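Local coordinates for protein GH127 beta-L-arabinofuranoside (Geobacillus stearothermophilus, PDB 4QJY) that probably hydrolyses beta-L-arabinofuranosidic bonds, releasing L-arabinofuranose, as a glycoside hydrolase of family 127, at residues 532-537 / 581-586; 568-573 / 638-643. All coordinates share one frame; numbering follows the deposited sequence.

Both contacts lie in the C-terminal region of the chain, their centres about 20 Å apart and their nearest atoms about 8 Å apart. Both reach one mixed sheet, in which strands 574-586 and 641-647 are parallel neighbours. Interaction 1, 532-537 with 581-586, is a surface contact, built almost wholly of aliphatic side chains from two strands of that sheet that are not paired directly. Interaction 2, 568-573 with 638-643, joins the loop before strand 574-586 to the start of strand 641-647; it is buried and combines hydrogen bonds to a glutamate with leucine and valine packing. Residues of 532-537 pack on the second subunit, whereas in interaction 2 the glutamate and an asparagine bind polar groups of that subunit.

Interaction 1 of 2, residues 532-537 / 581-586; sequences MPVERI and LEAHFE
V534 meets L581 and A583 with a different methyl for each, and these aliphatic contacts make up most of the interface. Its CG1, placed anti to the backbone N (chi1 178°), touches L581 CD1 at 3.8 Å and comes within 4.1 Å of L581 CB. The other branch, V534 CG2, reaches A583 CB at 3.9 Å. The side chains of V534 and L581 cross at about a right angle, so the valine meets the leucine at a methyl and at the root of its side chain instead of lying along it. About 200 Å² is buried in all, shared mainly by these two residues.

Beside the valine-leucine pair, R536 adds a smaller contact: its NE comes to 4.4 Å from L581 CD1, an oblique approach of the guanidinium to a methyl. The polar end of this arginine is taken elsewhere, its NH2 being hydrogen-bonded to P576 O.

The contact is thus aliphatic packing at the surface of the GH127 C-terminal domain, between two strands of one branched or curled mixed sheet that do not pair directly. On the first of these strands, E535 and I537 pack against P615 and Y613 of the second subunit. Backbone pairing lies with other strands of the sheet: 534-539 is bonded antiparallel to 549-554, and 574-586 antiparallel to 593-603, on which V534 packs through I596 and A583 through V594.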
ATOM      1  N   MET A 532      -8.888   4.361 -36.171  1.00 22.88           N
ATOM      2  CA  MET A 532      -8.155   3.928 -35.011  1.00 22.90           C
ATOM      3  C   MET A 532      -6.846   4.717 -34.877  1.00 20.55           C
ATOM      4  O   MET A 532      -5.776   4.170 -35.089  1.00 19.71           O
ATOM      5  CB  MET A 532      -7.833   2.431 -35.097  1.00 24.27           C
ATOM      6  CG  MET A 532      -8.968   1.538 -34.631  1.00 24.62           C
ATOM      7  SD  MET A 532      -8.371  -0.171 -34.503  1.00 26.02           S
ATOM      8  CE  MET A 532      -9.980  -0.885 -34.161  1.00 23.13           C
ATOM      9  N   PRO A 533      -6.934   5.989 -34.446  1.00 18.70           N
ATOM     10  CA  PRO A 533      -5.692   6.680 -34.128  1.00 19.54           C
ATOM     11  C   PRO A 533      -5.099   6.208 -32.768  1.00 20.44           C
ATOM     12  O   PRO A 533      -5.834   5.648 -31.893  1.00 20.12           O
ATOM     13  CB  PRO A 533      -6.145   8.151 -34.049  1.00 19.36           C
ATOM     14  CG  PRO A 533      -7.548   8.046 -33.500  1.00 19.22           C
ATOM     15  CD  PRO A 533      -8.116   6.800 -34.123  1.00 18.35           C
ATOM     16  N   VAL A 534      -3.808   6.470 -32.554  1.00 19.36           N
ATOM     17  CA  VAL A 534      -3.241   6.332 -31.241  1.00 19.90           C
ATOM     18  C   VAL A 534      -3.785   7.474 -30.395  1.00 20.19           C
ATOM     19  O   VAL A 534      -3.725   8.576 -30.802  1.00 23.25           O
ATOM     20  CB  VAL A 534      -1.746   6.391 -31.266  1.00 22.55           C
ATOM     21  CG1 VAL A 534      -1.215   6.294 -29.841  1.00 23.58           C
ATOM     22  CG2 VAL A 534      -1.192   5.252 -32.118  1.00 22.94           C
ATOM     23  N   GLU A 535      -4.406   7.178 -29.266  1.00 20.07           N
ATOM     24  CA  GLU A 535      -5.017   8.181 -28.415  1.00 20.70           C
ATOM     25  C   GLU A 535      -4.216   8.328 -27.108  1.00 22.00           C
ATOM     26  O   GLU A 535      -3.673   7.365 -26.595  1.00 21.97           O
ATOM     27  CB  GLU A 535      -6.455   7.769 -28.059  1.00 22.49           C
ATOM     28  CG  GLU A 535      -7.469   7.701 -29.218  1.00 23.01           C
ATOM     29  CD  GLU A 535      -7.935   9.059 -29.717  1.00 27.45           C
ATOM     30  OE1 GLU A 535      -7.431  10.103 -29.220  1.00 26.82           O
ATOM     31  OE2 GLU A 535      -8.836   9.109 -30.611  1.00 30.01           O
ATOM     32  N   ARG A 536      -4.121   9.547 -26.585  1.00 22.45           N
ATOM     33  CA  ARG A 536      -3.624   9.716 -25.253  1.00 22.84           C
ATOM     34  C   ARG A 536      -4.741   9.878 -24.317  1.00 21.08           C
ATOM     35  O   ARG A 536      -5.465  10.858 -24.416  1.00 21.65           O
ATOM     36  CB  ARG A 536      -2.858  10.980 -25.133  1.00 24.58           C
ATOM     37  CG  ARG A 536      -1.569  10.969 -25.874  1.00 27.67           C
ATOM     38  CD  ARG A 536      -0.997  12.313 -25.545  1.00 31.50           C
ATOM     39  NE  ARG A 536       0.316  12.441 -26.054  1.00 36.36           N
ATOM     40  CZ  ARG A 536       1.313  13.024 -25.410  1.00 37.84           C
ATOM     41  NH1 ARG A 536       1.167  13.522 -24.176  1.00 36.20           N
ATOM     42  NH2 ARG A 536       2.479  13.069 -26.026  1.00 41.92           N
ATOM     43  N   ILE A 537      -4.851   8.946 -23.375  1.00 20.21           N
ATOM     44  CA  ILE A 537      -6.000   8.900 -22.493  1.00 20.86           C
ATOM     45  C   ILE A 537      -5.621   9.554 -21.145  1.00 21.04           C
ATOM     46  O   ILE A 537      -4.556   9.288 -20.575  1.00 20.81           O
ATOM     47  CB  ILE A 537      -6.501   7.439 -22.352  1.00 21.31           C
ATOM     48  CG1 ILE A 537      -6.813   6.848 -23.736  1.00 20.62           C
ATOM     49  CG2 ILE A 537      -7.742   7.397 -21.480  1.00 20.02           C
ATOM     50  CD1 ILE A 537      -7.980   7.557 -24.401  1.00 21.23           C
ATOM     51  N   LEU A 581       3.821   9.796 -32.197  1.00 30.46           N
ATOM     52  CA  LEU A 581       3.252   8.452 -31.992  1.00 31.65           C
ATOM     53  C   LEU A 581       2.910   7.831 -33.315  1.00 32.18           C
ATOM     54  O   LEU A 581       2.272   8.480 -34.115  1.00 34.39           O
ATOM     55  CB  LEU A 581       1.989   8.523 -31.160  1.00 30.54           C
ATOM     56  CG  LEU A 581       2.225   9.084 -29.768  1.00 31.42           C
ATOM     57  CD1 LEU A 581       0.923   9.348 -29.058  1.00 30.71           C
ATOM     58  CD2 LEU A 581       3.089   8.145 -28.965  1.00 31.40           C
ATOM     59  N   GLU A 582       3.381   6.604 -33.525  1.00 31.42           N
ATOM     60  CA  GLU A 582       3.135   5.814 -34.738  1.00 32.06           C
ATOM     61  C   GLU A 582       2.654   4.479 -34.230  1.00 29.60           C
ATOM     62  O   GLU A 582       2.920   4.107 -33.078  1.00 27.09           O
ATOM     63  CB  GLU A 582       4.404   5.550 -35.597  1.00 33.92           C
ATOM     64  CG  GLU A 582       5.136   6.773 -36.180  1.00 40.94           C
ATOM     65  CD  GLU A 582       4.434   7.514 -37.349  1.00 46.69           C
ATOM     66  OE1 GLU A 582       4.826   8.681 -37.559  1.00 47.86           O
ATOM     67  OE2 GLU A 582       3.517   6.979 -38.059  1.00 45.50           O
ATOM     68  N   ALA A 583       1.968   3.745 -35.103  1.00 27.52           N
ATOM     69  CA  ALA A 583       1.558   2.379 -34.805  1.00 27.37           C
ATOM     70  C   ALA A 583       1.852   1.523 -36.004  1.00 25.47           C
ATOM     71  O   ALA A 583       1.735   2.001 -37.104  1.00 27.95           O
ATOM     72  CB  ALA A 583       0.076   2.335 -34.444  1.00 25.52           C
ATOM     73  N   HIS A 584       2.233   0.273 -35.802  1.00 25.90           N
ATOM     74  CA  HIS A 584       2.410  -0.658 -36.914  1.00 26.43           C
ATOM     75  C   HIS A 584       2.223  -2.107 -36.455  1.00 26.98           C
ATOM     76  O   HIS A 584       2.365  -2.415 -35.301  1.00 27.58           O
ATOM     77  CB  HIS A 584       3.798  -0.465 -37.568  1.00 28.96           C
ATOM     78  CG  HIS A 584       4.938  -0.980 -36.755  1.00 29.59           C
ATOM     79  ND1 HIS A 584       5.637  -0.193 -35.866  1.00 32.25           N
ATOM     80  CD2 HIS A 584       5.506  -2.207 -36.691  1.00 34.69           C
ATOM     81  CE1 HIS A 584       6.571  -0.916 -35.270  1.00 32.25           C
ATOM     82  NE2 HIS A 584       6.521  -2.142 -35.761  1.00 33.31           N
ATOM     83  N   PHE A 585       1.888  -3.000 -37.368  1.00 28.24           N
ATOM     84  CA  PHE A 585       1.592  -4.368 -37.017  1.00 27.91           C
ATOM     85  C   PHE A 585       2.863  -5.216 -37.014  1.00 29.42           C
ATOM     86  O   PHE A 585       3.715  -5.081 -37.877  1.00 29.32           O
ATOM     87  CB  PHE A 585       0.597  -4.942 -37.996  1.00 28.02           C
ATOM     88  CG  PHE A 585       0.071  -6.283 -37.604  1.00 29.00           C
ATOM     89  CD1 PHE A 585      -0.712  -6.428 -36.469  1.00 27.41           C
ATOM     90  CD2 PHE A 585       0.342  -7.402 -38.376  1.00 29.92           C
ATOM     91  CE1 PHE A 585      -1.214  -7.667 -36.111  1.00 27.49           C
ATOM     92  CE2 PHE A 585      -0.166  -8.646 -38.025  1.00 31.25           C
ATOM     93  CZ  PHE A 585      -0.951  -8.779 -36.890  1.00 30.02           C
ATOM     94  N   GLU A 586       3.005  -6.053 -35.999  1.00 30.83           N
ATOM     95  CA  GLU A 586       4.167  -6.931 -35.872  1.00 33.18           C
ATOM     96  C   GLU A 586       3.583  -8.324 -35.898  1.00 30.43           C
ATOM     97  O   GLU A 586       3.099  -8.791 -34.896  1.00 26.55           O
ATOM     98  CB  GLU A 586       4.886  -6.689 -34.554  1.00 32.96           C
ATOM     99  CG  GLU A 586       5.657  -5.397 -34.529  1.00 38.80           C
ATOM    100  CD  GLU A 586       7.028  -5.504 -35.169  1.00 42.77           C
ATOM    101  OE1 GLU A 586       7.327  -6.584 -35.711  1.00 50.16           O
ATOM    102  OE2 GLU A 586       7.809  -4.509 -35.123  1.00 45.82           O
TER

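Interaction 2 of 2, residues 568-573 / 638-643; sequences PNLANL and EGEMVV
E640 and L570 slide past each other in opposite directions, the glutamate carrying its carboxylate up to the turn while the leucine runs back along it to the strand. With CG beside its own backbone N (chi1 -67°) and the chain extended beyond, E640 spans to two successive amides. N569 N donates to OE2 of E640 at 2.9 Å, from well above the carboxylate plane. L570 N donates to OE1 of E640 at 3.0 Å, nearly straight at 168°, on the syn side but tilted out of the carboxylate plane. Alongside, L570 CD1 lies 3.7 Å from E640 CB and 3.5 Å from E640 O, and L570 CB meets V642 CG2 at 3.9 Å.

The type I beta turn from N569 to N572 is also braced internally: N569 OD1 accepts from N572 N, an Asx motif. A water donates to E640 OE1 at 2.6 Å and accepts weakly from A571 N.

R544 of the second subunit forms a salt bridge to E640 OE2, and N569 ND2 donates to P541 O of the same subunit. Were E640 replaced by an alanine, the amides of N569 and L570 would probably lose their acceptor and R544 of the second subunit its carboxylate mate. The buried carboxylate has backbone N-H groups, water and an arginine around it, partners that would probably favour its ionised form. Through them E640 links the turn before strand 574-586 to 638-643 and to the second subunit.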
ATOM      1  N   PRO A 568      15.069  -0.597 -17.721  1.00 27.24           N
ATOM      2  CA  PRO A 568      14.532  -0.457 -16.355  1.00 25.81           C
ATOM      3  C   PRO A 568      14.080   0.957 -16.010  1.00 24.01           C
ATOM      4  O   PRO A 568      14.302   1.912 -16.763  1.00 22.60           O
ATOM      5  CB  PRO A 568      15.716  -0.871 -15.460  1.00 27.34           C
ATOM      6  CG  PRO A 568      16.938  -0.696 -16.321  1.00 27.84           C
ATOM      7  CD  PRO A 568      16.472  -1.041 -17.727  1.00 27.08           C
ATOM      8  N   ASN A 569      13.485   1.081 -14.835  1.00 24.15           N
ATOM      9  CA  ASN A 569      12.998   2.354 -14.348  1.00 23.84           C
ATOM     10  C   ASN A 569      12.030   3.107 -15.289  1.00 21.56           C
ATOM     11  O   ASN A 569      12.300   4.182 -15.766  1.00 19.87           O
ATOM     12  CB  ASN A 569      14.130   3.297 -13.868  1.00 24.78           C
ATOM     13  CG  ASN A 569      13.581   4.367 -12.878  1.00 27.48           C
ATOM     14  OD1 ASN A 569      12.366   4.470 -12.690  1.00 23.75           O
ATOM     15  ND2 ASN A 569      14.457   5.096 -12.206  1.00 28.08           N
ATOM     16  N   LEU A 570      10.873   2.514 -15.476  1.00 21.87           N
ATOM     17  CA  LEU A 570       9.819   3.032 -16.290  1.00 24.20           C
ATOM     18  C   LEU A 570       9.137   4.233 -15.666  1.00 23.81           C
ATOM     19  O   LEU A 570       8.440   4.967 -16.348  1.00 26.90           O
ATOM     20  CB  LEU A 570       8.784   1.906 -16.572  1.00 24.93           C
ATOM     21  CG  LEU A 570       9.356   0.682 -17.324  1.00 26.52           C
ATOM     22  CD1 LEU A 570       8.285  -0.353 -17.613  1.00 25.58           C
ATOM     23  CD2 LEU A 570      10.048   1.098 -18.608  1.00 27.92           C
ATOM     24  N   ALA A 571       9.310   4.423 -14.366  1.00 24.20           N
ATOM     25  CA  ALA A 571       8.875   5.648 -13.745  1.00 23.93           C
ATOM     26  C   ALA A 571       9.701   6.839 -14.294  1.00 25.74           C
ATOM     27  O   ALA A 571       9.153   7.916 -14.470  1.00 24.51           O
ATOM     28  CB  ALA A 571       9.002   5.546 -12.242  1.00 23.57           C
ATOM     29  N   ASN A 572      10.986   6.610 -14.592  1.00 25.99           N
ATOM     30  CA  ASN A 572      11.884   7.631 -15.180  1.00 27.88           C
ATOM     31  C   ASN A 572      11.768   7.730 -16.711  1.00 28.42           C
ATOM     32  O   ASN A 572      12.762   7.639 -17.466  1.00 29.59           O
ATOM     33  CB  ASN A 572      13.344   7.332 -14.757  1.00 28.78           C
ATOM     34  CG  ASN A 572      14.328   8.419 -15.175  1.00 28.20           C
ATOM     35  OD1 ASN A 572      15.533   8.170 -15.482  1.00 25.88           O
ATOM     36  ND2 ASN A 572      13.835   9.631 -15.184  1.00 27.71           N
ATOM     37  N   LEU A 573      10.534   7.869 -17.169  1.00 30.29           N
ATOM     38  CA  LEU A 573      10.198   7.919 -18.615  1.00 30.30           C
ATOM     39  C   LEU A 573       9.071   8.899 -18.752  1.00 26.50           C
ATOM     40  O   LEU A 573       8.046   8.733 -18.140  1.00 27.91           O
ATOM     41  CB  LEU A 573       9.725   6.583 -19.181  1.00 32.05           C
ATOM     42  CG  LEU A 573      10.649   5.794 -20.107  1.00 37.78           C
ATOM     43  CD1 LEU A 573      10.088   4.424 -20.450  1.00 38.91           C
ATOM     44  CD2 LEU A 573      10.927   6.522 -21.400  1.00 38.06           C
ATOM     45  N   GLU A 638      10.148 -11.648 -16.691  1.00 30.46           N
ATOM     46  CA  GLU A 638       9.904 -10.803 -15.574  1.00 31.04           C
ATOM     47  C   GLU A 638      10.516  -9.441 -15.828  1.00 28.20           C
ATOM     48  O   GLU A 638      11.638  -9.349 -16.311  1.00 26.67           O
ATOM     49  CB  GLU A 638      10.527 -11.418 -14.323  1.00 31.72           C
ATOM     50  CG  GLU A 638      10.271 -10.627 -13.059  1.00 34.86           C
ATOM     51  CD  GLU A 638      10.645 -11.399 -11.816  1.00 37.62           C
ATOM     52  OE1 GLU A 638      11.395 -12.381 -11.899  1.00 51.86           O
ATOM     53  OE2 GLU A 638      10.227 -11.039 -10.734  1.00 41.13           O
ATOM     54  N   GLY A 639       9.750  -8.387 -15.521  1.00 24.67           N
ATOM     55  CA  GLY A 639      10.276  -7.046 -15.558  1.00 22.27           C
ATOM     56  C   GLY A 639       9.251  -6.004 -15.203  1.00 22.54           C
ATOM     57  O   GLY A 639       8.070  -6.264 -14.951  1.00 22.59           O
ATOM     58  N   GLU A 640       9.712  -4.784 -15.203  1.00 22.84           N
ATOM     59  CA  GLU A 640       8.853  -3.669 -14.920  1.00 24.20           C
ATOM     60  C   GLU A 640       7.755  -3.517 -15.988  1.00 22.38           C
ATOM     61  O   GLU A 640       7.984  -3.780 -17.177  1.00 20.87           O
ATOM     62  CB  GLU A 640       9.699  -2.396 -14.880  1.00 24.96           C
ATOM     63  CG  GLU A 640      10.664  -2.361 -13.722  1.00 26.46           C
ATOM     64  CD  GLU A 640      11.297  -0.985 -13.517  1.00 28.50           C
ATOM     65  OE1 GLU A 640      10.638   0.036 -13.795  1.00 27.05           O
ATOM     66  OE2 GLU A 640      12.461  -0.925 -13.052  1.00 30.18           O
ATOM     67  N   MET A 641       6.592  -3.039 -15.559  1.00 22.52           N
ATOM     68  CA  MET A 641       5.495  -2.731 -16.509  1.00 22.71           C
ATOM     69  C   MET A 641       4.717  -1.547 -15.983  1.00 21.43           C
ATOM     70  O   MET A 641       4.526  -1.432 -14.783  1.00 19.64           O
ATOM     71  CB  MET A 641       4.593  -3.960 -16.729  1.00 23.07           C
ATOM     72  CG  MET A 641       3.435  -3.725 -17.679  1.00 23.06           C
ATOM     73  SD  MET A 641       2.084  -2.851 -16.876  1.00 20.91           S
ATOM     74  CE  MET A 641       1.368  -4.193 -15.911  1.00 20.79           C
ATOM     75  N   VAL A 642       4.308  -0.653 -16.884  1.00 21.65           N
ATOM     76  CA  VAL A 642       3.486   0.489 -16.530  1.00 22.60           C
ATOM     77  C   VAL A 642       2.429   0.725 -17.623  1.00 22.73           C
ATOM     78  O   VAL A 642       2.720   0.684 -18.806  1.00 22.61           O
ATOM     79  CB  VAL A 642       4.313   1.793 -16.355  1.00 25.28           C
ATOM     80  CG1 VAL A 642       3.396   2.979 -16.111  1.00 29.52           C
ATOM     81  CG2 VAL A 642       5.137   1.739 -15.100  1.00 26.80           C
ATOM     82  N   VAL A 643       1.220   1.033 -17.203  1.00 21.50           N
ATOM     83  CA  VAL A 643       0.205   1.485 -18.097  1.00 22.28           C
ATOM     84  C   VAL A 643       0.147   2.994 -18.101  1.00 21.65           C
ATOM     85  O   VAL A 643       0.178   3.566 -19.163  1.00 23.10           O
ATOM     86  CB  VAL A 643      -1.155   0.892 -17.728  1.00 24.29           C
ATOM     87  CG1 VAL A 643      -2.316   1.614 -18.430  1.00 25.01           C
ATOM     88  CG2 VAL A 643      -1.142  -0.563 -18.102  1.00 25.14           C
TER
HETATM   89  O   HOH W   1       9.966   1.969 -12.126  1.00 51.90           O